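Local coordinates for protein thermophilic dibenzothiophene desulfurization enzyme C (Paenibacillus sp. A11-2, PDB 5XDD) that probably catalyses the FMNH2- and O2-dependent oxidation of dibenzothiophene to its sulfoxide and then its sulfone, as a flavin monooxygenase of the DszC family, at residues G125-E130 with G154-C159; P244-P249 with E332-L337. All coordinates share one frame; numbering follows the deposited sequence.

Contact 1 (G125-E130 with G154-C159); sequences GNASSE and GTKAFC. With FMN (flavin mononucleotide), chain M; IND (indole), chain Q.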
loop_
_atom_site.group_PDB
_atom_site.type_symbol
_atom_site.label_atom_id
_atom_site.label_comp_id
_atom_site.label_asym_id
_atom_site.label_seq_id
_atom_site.Cartn_x
_atom_site.Cartn_y
_atom_site.Cartn_z
ATOM N N GLY C 125 -11.894 23.134 28.839
ATOM C CA GLY C 125 -12.624 22.398 27.820
ATOM C C GLY C 125 -13.186 23.369 26.787
ATOM O O GLY C 125 -12.966 24.576 26.883
ATOM N N ASN C 126 -13.921 22.835 25.808
ATOM C CA ASN C 126 -14.441 23.738 24.782
ATOM C C ASN C 126 -15.770 23.243 24.245
ATOM O O ASN C 126 -16.118 22.069 24.353
ATOM C CB ASN C 126 -13.461 23.949 23.620
ATOM C CG ASN C 126 -13.487 22.834 22.644
ATOM O OD1 ASN C 126 -14.146 22.889 21.597
ATOM N ND2 ASN C 126 -12.778 21.795 22.980
ATOM N N ALA C 127 -16.540 24.192 23.706
ATOM C CA ALA C 127 -17.834 23.931 23.081
ATOM C C ALA C 127 -17.902 24.791 21.817
ATOM O O ALA C 127 -18.260 25.971 21.875
ATOM C CB ALA C 127 -18.981 24.235 24.043
ATOM N N SER C 128 -17.590 24.185 20.672
ATOM C CA SER C 128 -17.274 24.927 19.454
ATOM C C SER C 128 -18.043 24.391 18.250
ATOM O O SER C 128 -18.723 25.149 17.550
ATOM C CB SER C 128 -15.768 24.846 19.173
ATOM O OG SER C 128 -15.028 25.200 20.312
ATOM N N SER C 129 -17.922 23.079 17.994
ATOM C CA SER C 129 -18.551 22.453 16.836
ATOM C C SER C 129 -20.030 22.146 17.091
ATOM O O SER C 129 -20.500 22.086 18.230
ATOM C CB SER C 129 -17.798 21.173 16.447
ATOM O OG SER C 129 -16.512 21.532 15.940
ATOM N N GLU C 130 -20.768 21.953 15.995
ATOM C CA GLU C 130 -22.202 21.685 16.031
ATOM C C GLU C 130 -22.519 20.501 15.131
ATOM O O GLU C 130 -21.689 20.066 14.334
ATOM C CB GLU C 130 -22.989 22.935 15.606
ATOM C CG GLU C 130 -22.629 24.156 16.472
ATOM C CD GLU C 130 -23.458 25.377 16.172
ATOM O OE1 GLU C 130 -24.488 25.263 15.485
ATOM O OE2 GLU C 130 -23.083 26.460 16.643
ATOM N N GLY C 154 -28.343 27.505 22.303
ATOM C CA GLY C 154 -28.214 26.440 21.328
ATOM C C GLY C 154 -27.382 25.288 21.853
ATOM O O GLY C 154 -26.884 25.342 22.989
ATOM N N THR C 155 -27.231 24.236 21.038
ATOM C CA THR C 155 -26.530 23.025 21.452
ATOM C C THR C 155 -25.260 22.850 20.621
ATOM O O THR C 155 -25.301 22.963 19.395
ATOM C CB THR C 155 -27.443 21.796 21.324
ATOM O OG1 THR C 155 -28.559 21.965 22.197
ATOM C CG2 THR C 155 -26.719 20.495 21.720
ATOM N N LYS C 156 -24.138 22.616 21.301
ATOM C CA LYS C 156 -22.863 22.274 20.680
ATOM C C LYS C 156 -22.626 20.764 20.746
ATOM O O LYS C 156 -23.085 20.075 21.666
ATOM C CB LYS C 156 -21.698 22.988 21.374
ATOM C CG LYS C 156 -21.682 24.506 21.231
ATOM C CD LYS C 156 -21.430 24.919 19.777
ATOM C CE LYS C 156 -20.962 26.331 19.689
ATOM N NZ LYS C 156 -20.740 26.776 18.255
ATOM N N ALA C 157 -21.888 20.269 19.757
ATOM C CA ALA C 157 -21.506 18.873 19.655
ATOM C C ALA C 157 -19.987 18.758 19.752
ATOM O O ALA C 157 -19.250 19.715 19.487
ATOM C CB ALA C 157 -22.021 18.260 18.335
ATOM N N PHE C 158 -19.526 17.570 20.159
ATOM C CA PHE C 158 -18.096 17.251 20.231
ATOM C C PHE C 158 -17.364 18.196 21.187
ATOM O O PHE C 158 -16.288 18.725 20.888
ATOM C CB PHE C 158 -17.460 17.271 18.834
ATOM C CG PHE C 158 -17.795 16.065 17.996
ATOM C CD1 PHE C 158 -17.136 14.850 18.215
ATOM C CD2 PHE C 158 -18.736 16.146 16.980
ATOM C CE1 PHE C 158 -17.424 13.726 17.435
ATOM C CE2 PHE C 158 -19.043 15.042 16.203
ATOM C CZ PHE C 158 -18.379 13.817 16.432
ATOM N N CYS C 159 -17.948 18.388 22.372
ATOM C CA CYS C 159 -17.435 19.376 23.310
ATOM C C CYS C 159 -16.396 18.707 24.213
ATOM O O CYS C 159 -16.624 18.419 25.386
ATOM C CB CYS C 159 -18.593 20.008 24.092
ATOM S SG CYS C 159 -19.837 20.834 23.096
HETATM N N1 FMN M . -14.676 19.709 17.465
HETATM C C2 FMN M . -14.566 20.845 18.227
HETATM O O2 FMN M . -14.925 21.933 17.779
HETATM N N3 FMN M . -14.069 20.765 19.508
HETATM C C4 FMN M . -13.673 19.557 20.023
HETATM O O4 FMN M . -13.210 19.538 21.168
HETATM C C4A FMN M . -13.787 18.383 19.263
HETATM N N5 FMN M . -13.381 17.148 19.787
HETATM C C5A FMN M . -13.497 15.999 18.998
HETATM C C6 FMN M . -13.090 14.760 19.504
HETATM C C7 FMN M . -13.206 13.599 18.725
HETATM C C7M FMN M . -12.754 12.278 19.286
HETATM C C8 FMN M . -13.725 13.689 17.441
HETATM C C8M FMN M . -13.866 12.479 16.553
HETATM C C9 FMN M . -14.120 14.922 16.927
HETATM C C9A FMN M . -14.012 16.092 17.690
HETATM N N10 FMN M . -14.375 17.332 17.155
HETATM C C10 FMN M . -14.294 18.470 17.964
HETATM C "C1'" FMN M . -15.081 17.434 15.811
HETATM C "C2'" FMN M . -14.591 17.976 14.489
HETATM O "O2'" FMN M . -14.242 19.357 14.644
HETATM C "C3'" FMN M . -15.759 17.797 13.491
HETATM O "O3'" FMN M . -16.908 18.525 13.916
HETATM C "C4'" FMN M . -16.243 16.345 13.274
HETATM O "O4'" FMN M . -15.142 15.456 13.426
HETATM C "C5'" FMN M . -16.924 16.159 11.904
HETATM O "O5'" FMN M . -17.891 15.107 11.917
HETATM P P FMN M . -18.383 14.300 10.583
HETATM O O1P FMN M . -17.104 13.891 9.807
HETATM O O2P FMN M . -19.252 15.167 9.710
HETATM O O3P FMN M . -19.270 13.115 10.945
HETATM N N1 IND Q . -11.760 24.465 19.224
HETATM C C2 IND Q . -11.086 23.314 19.352
HETATM C C3 IND Q . -11.330 22.716 18.237
HETATM C C4 IND Q . -12.568 22.976 16.066
HETATM C C5 IND Q . -13.388 23.880 15.388
HETATM C C6 IND Q . -13.727 25.103 15.985
HETATM C C7 IND Q . -13.233 25.424 17.260
HETATM C C8 IND Q . -12.433 24.536 17.954
HETATM C C9 IND Q . -12.091 23.280 17.329
HETATM O O HOH W 1 -17.068 21.373 20.182
HETATM O O HOH W 2 -26.632 23.979 16.745
#

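Contact 2 (P244-P249 with E332-L337); sequences PSLWTP and EQRGQL. With IND (indole), chain Q; SO4 (sulfate ion), chain P.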
loop_
_atom_site.group_PDB
_atom_site.type_symbol
_atom_site.label_atom_id
_atom_site.label_comp_id
_atom_site.label_asym_id
_atom_site.label_seq_id
_atom_site.Cartn_x
_atom_site.Cartn_y
_atom_site.Cartn_z
ATOM N N PRO C 244 -2.777 35.163 15.342
ATOM C CA PRO C 244 -3.719 34.110 15.760
ATOM C C PRO C 244 -3.940 33.045 14.725
ATOM O O PRO C 244 -4.459 31.977 15.076
ATOM C CB PRO C 244 -5.018 34.877 16.053
ATOM C CG PRO C 244 -4.565 36.275 16.353
ATOM C CD PRO C 244 -3.367 36.510 15.468
ATOM N N SER C 245 -3.565 33.274 13.461
ATOM C CA SER C 245 -3.698 32.202 12.478
ATOM C C SER C 245 -2.743 31.031 12.759
ATOM O O SER C 245 -2.846 29.991 12.095
ATOM C CB SER C 245 -3.478 32.744 11.042
ATOM O OG SER C 245 -2.130 33.135 10.836
ATOM N N LEU C 246 -1.824 31.168 13.706
ATOM C CA LEU C 246 -1.051 30.031 14.189
ATOM C C LEU C 246 -1.893 29.020 14.968
ATOM O O LEU C 246 -1.422 27.905 15.216
ATOM C CB LEU C 246 0.091 30.506 15.092
ATOM C CG LEU C 246 1.209 31.306 14.452
ATOM C CD1 LEU C 246 2.255 31.531 15.517
ATOM C CD2 LEU C 246 1.835 30.574 13.235
ATOM N N TRP C 247 -3.114 29.356 15.354
ATOM C CA TRP C 247 -3.848 28.438 16.213
ATOM C C TRP C 247 -4.044 27.095 15.508
ATOM O O TRP C 247 -3.943 26.031 16.135
ATOM C CB TRP C 247 -5.209 29.026 16.636
ATOM C CG TRP C 247 -6.041 28.023 17.430
ATOM C CD1 TRP C 247 -5.973 27.779 18.792
ATOM C CD2 TRP C 247 -7.025 27.123 16.919
ATOM N NE1 TRP C 247 -6.840 26.795 19.139
ATOM C CE2 TRP C 247 -7.512 26.373 18.016
ATOM C CE3 TRP C 247 -7.532 26.855 15.639
ATOM C CZ2 TRP C 247 -8.467 25.364 17.872
ATOM C CZ3 TRP C 247 -8.490 25.856 15.498
ATOM C CH2 TRP C 247 -8.954 25.126 16.614
ATOM N N THR C 248 -4.300 27.128 14.205
ATOM C CA THR C 248 -4.655 25.906 13.488
ATOM C C THR C 248 -3.457 24.977 13.332
ATOM O O THR C 248 -3.563 23.797 13.723
ATOM C CB THR C 248 -5.307 26.250 12.150
ATOM O OG1 THR C 248 -6.389 27.158 12.368
ATOM C CG2 THR C 248 -5.917 24.971 11.498
ATOM N N PRO C 249 -2.301 25.422 12.833
ATOM C CA PRO C 249 -1.164 24.499 12.796
ATOM C C PRO C 249 -0.752 24.003 14.167
ATOM O O PRO C 249 -0.327 22.850 14.288
ATOM C CB PRO C 249 -0.069 25.317 12.107
ATOM C CG PRO C 249 -0.532 26.768 12.234
ATOM C CD PRO C 249 -1.998 26.714 12.187
ATOM N N GLU C 332 3.532 33.526 4.286
ATOM C CA GLU C 332 4.420 32.494 3.765
ATOM C C GLU C 332 5.006 31.645 4.892
ATOM O O GLU C 332 5.152 30.427 4.748
ATOM C CB GLU C 332 5.525 33.144 2.930
ATOM C CG GLU C 332 5.008 33.901 1.697
ATOM C CD GLU C 332 4.647 35.381 1.954
ATOM O OE1 GLU C 332 4.112 35.722 3.036
ATOM O OE2 GLU C 332 4.902 36.215 1.051
ATOM N N GLN C 333 5.357 32.274 6.018
ATOM C CA GLN C 333 5.801 31.518 7.187
ATOM C C GLN C 333 4.665 30.691 7.783
ATOM O O GLN C 333 4.876 29.534 8.163
ATOM C CB GLN C 333 6.359 32.464 8.247
ATOM C CG GLN C 333 7.641 33.134 7.825
ATOM C CD GLN C 333 7.986 34.301 8.710
ATOM O OE1 GLN C 333 7.105 34.976 9.246
ATOM N NE2 GLN C 333 9.279 34.543 8.872
ATOM N N ARG C 334 3.466 31.267 7.888
ATOM C CA ARG C 334 2.342 30.532 8.463
ATOM C C ARG C 334 1.920 29.403 7.538
ATOM O O ARG C 334 1.600 28.298 7.988
ATOM C CB ARG C 334 1.170 31.477 8.714
ATOM C CG ARG C 334 -0.064 30.856 9.408
ATOM C CD ARG C 334 -1.032 30.151 8.515
ATOM N NE ARG C 334 -2.170 29.689 9.308
ATOM C CZ ARG C 334 -3.107 28.838 8.900
ATOM N NH1 ARG C 334 -3.065 28.302 7.680
ATOM N NH2 ARG C 334 -4.092 28.509 9.723
ATOM N N GLY C 335 1.907 29.682 6.236
ATOM C CA GLY C 335 1.519 28.677 5.268
ATOM C C GLY C 335 2.523 27.555 5.155
ATOM O O GLY C 335 2.147 26.394 4.982
ATOM N N GLN C 336 3.812 27.877 5.216
ATOM C CA GLN C 336 4.805 26.819 5.235
ATOM C C GLN C 336 4.619 25.943 6.461
ATOM O O GLN C 336 4.735 24.716 6.384
ATOM C CB GLN C 336 6.227 27.397 5.210
ATOM C CG GLN C 336 6.832 27.601 3.833
ATOM C CD GLN C 336 7.195 26.282 3.164
ATOM O OE1 GLN C 336 7.487 25.280 3.841
ATOM N NE2 GLN C 336 7.167 26.268 1.828
ATOM N N LEU C 337 4.381 26.565 7.613
ATOM C CA LEU C 337 4.201 25.801 8.838
ATOM C C LEU C 337 2.990 24.886 8.736
ATOM O O LEU C 337 3.064 23.719 9.133
ATOM C CB LEU C 337 4.047 26.747 10.017
ATOM C CG LEU C 337 3.730 26.030 11.343
ATOM C CD1 LEU C 337 4.919 25.198 11.809
ATOM C CD2 LEU C 337 3.310 27.003 12.391
HETATM N N1 IND Q . -11.760 24.465 19.224
HETATM C C2 IND Q . -11.086 23.314 19.352
HETATM C C3 IND Q . -11.330 22.716 18.237
HETATM C C4 IND Q . -12.568 22.976 16.066
HETATM C C5 IND Q . -13.388 23.880 15.388
HETATM C C6 IND Q . -13.727 25.103 15.985
HETATM C C7 IND Q . -13.233 25.424 17.260
HETATM C C8 IND Q . -12.433 24.536 17.954
HETATM C C9 IND Q . -12.091 23.280 17.329
HETATM S S SO4 P . 12.556 32.857 9.161
HETATM O O1 SO4 P . 12.826 32.143 10.407
HETATM O O2 SO4 P . 13.746 32.774 8.323
HETATM O O3 SO4 P . 11.452 32.286 8.388
HETATM O O4 SO4 P . 12.235 34.251 9.466
#

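Contact 1 (G125-E130 with G154-C159)
In the beta-rich middle domain of this acyl-CoA dehydrogenase-like enzyme, the loop leaving strand 124-127 at the pyrimidine edge of FMN is tied to residues 155-159 through Lys-156. The lysine chain bends at chi2 (-67°) and then runs extended alongside the loop, its CD and CE against the carbonyls of Ala-127, Ser-128 and Ser-129. At its end NZ donates to Ser-128 O at 2.7 Å, from above the carbonyl plane, and forms a salt bridge with Glu-130 OE2 at 2.9 Å, the oxygen accepting on its anti lone pair, turned away from OE1. A long, flexible cation suits a buried spot where backbone oxygens and a carboxylate converge; the ring of Trp-138 adds a cation-pi contact. Glu-130 is itself held by the backbone N of Arg-139 and Val-140. A methionine in place of Lys-156 would probably leave Ser-128 O without this donor and the Glu-130 carboxylate without its countercharge. Beside the lysine, Ala-157 N donates to Ser-129 O at 2.7 Å, and small Ala-127 lets its CB meet Cys-159 SG at 3.6 Å.

The same loop supplies part of the flavin site, which Arg-279, Ala-365 and Arg-366 of a second subunit help to complete. Asn-126 faces the isoalloxazine with its amide, OD1 accepting from FMN N3 at 3.0 Å and ND2 donating to O4 at 2.9 Å, a pairing that suits a carboxamide, which carries acceptor and donor side by side. Ser-128 OG also donates to OD1, in keeping with the amide orientation set by FMN N3. Ser-129 OG donates to FMN O2, though the modelled 2.5 Å is doubtfully short, while Phe-158 sets CD1 3.3 Å from FMN C9.

Contact 2 (P244-P249 with E332-L337)
Arg-334 and Leu-337, one turn apart on helix 331-358, face the 3-10 turn 244-246 and the first part of the helix that follows it, in the helical C-terminal part of the acyl-CoA dehydrogenase fold. The polar part belongs to Arg-334. Its CG stands trans to the backbone N (chi1 -176°) and the chain bends at chi2, which brings the guanidinium side-on to the carbonyl of Ser-245. NE donates to Ser-245 O at 2.9 Å from above the carbonyl plane, and NH2 donates to the same oxygen at 3.1 Å, within that plane. The oxygen lies close to the plane of the guanidinium, and two donors on one acceptor fix the rotation of the group. Arginine suits the place because it has a further nitrogen to spare: NH1 forms a salt bridge with the C-terminal carboxylate of Ser-414, so one side chain joins helix 331-358, the 3-10 turn and the chain terminus.

Around the cation the contacts are of van der Waals kind. Pro-249 lays CD over one face of the guanidinium, 3.7 Å from NH2, and Thr-248 CB approaches the same nitrogen while its OG1 bonds to Ser-411 O. Ser-245 is small enough to let OG rest beside the aliphatic CG of Arg-334, at 3.4 Å; that hydroxyl is bonded to Ser-242 O.

The apolar part centres on Leu-337, whose branched end crosses both Leu-246 and Pro-249 at about a right angle. Val-320 and Leu-323 of helix 293-324 also pack on this leucine. The compact proline ring offers CB and CG to Leu-337 CD2, at 3.8 Å for CB, and Leu-246 CD2 lies 4.0 Å from Leu-337 CD2.

In the fold
Contact 1 belongs to the beta-rich middle domain and contact 2 to the helical part of the fold, with centres 24 Å apart and nearest atoms about 7 Å apart, and the bound indole bridges them. From contact 1, Ser-128 CB comes to 3.2 Å of indole C7; from contact 2, Trp-247 brings CZ2 to 3.6 Å of indole C2, meeting it with the edge of its ring. The pocket beside the flavin thus draws on both. Contact 1 binds FMN directly, whereas Thr-248 of contact 2 stays about 11 Å from it, side chain to flavin. Contact 2 instead adjoins the C-terminal segment through Ser-411 and Ser-414, and that segment supplies Tyr-413 to FMN.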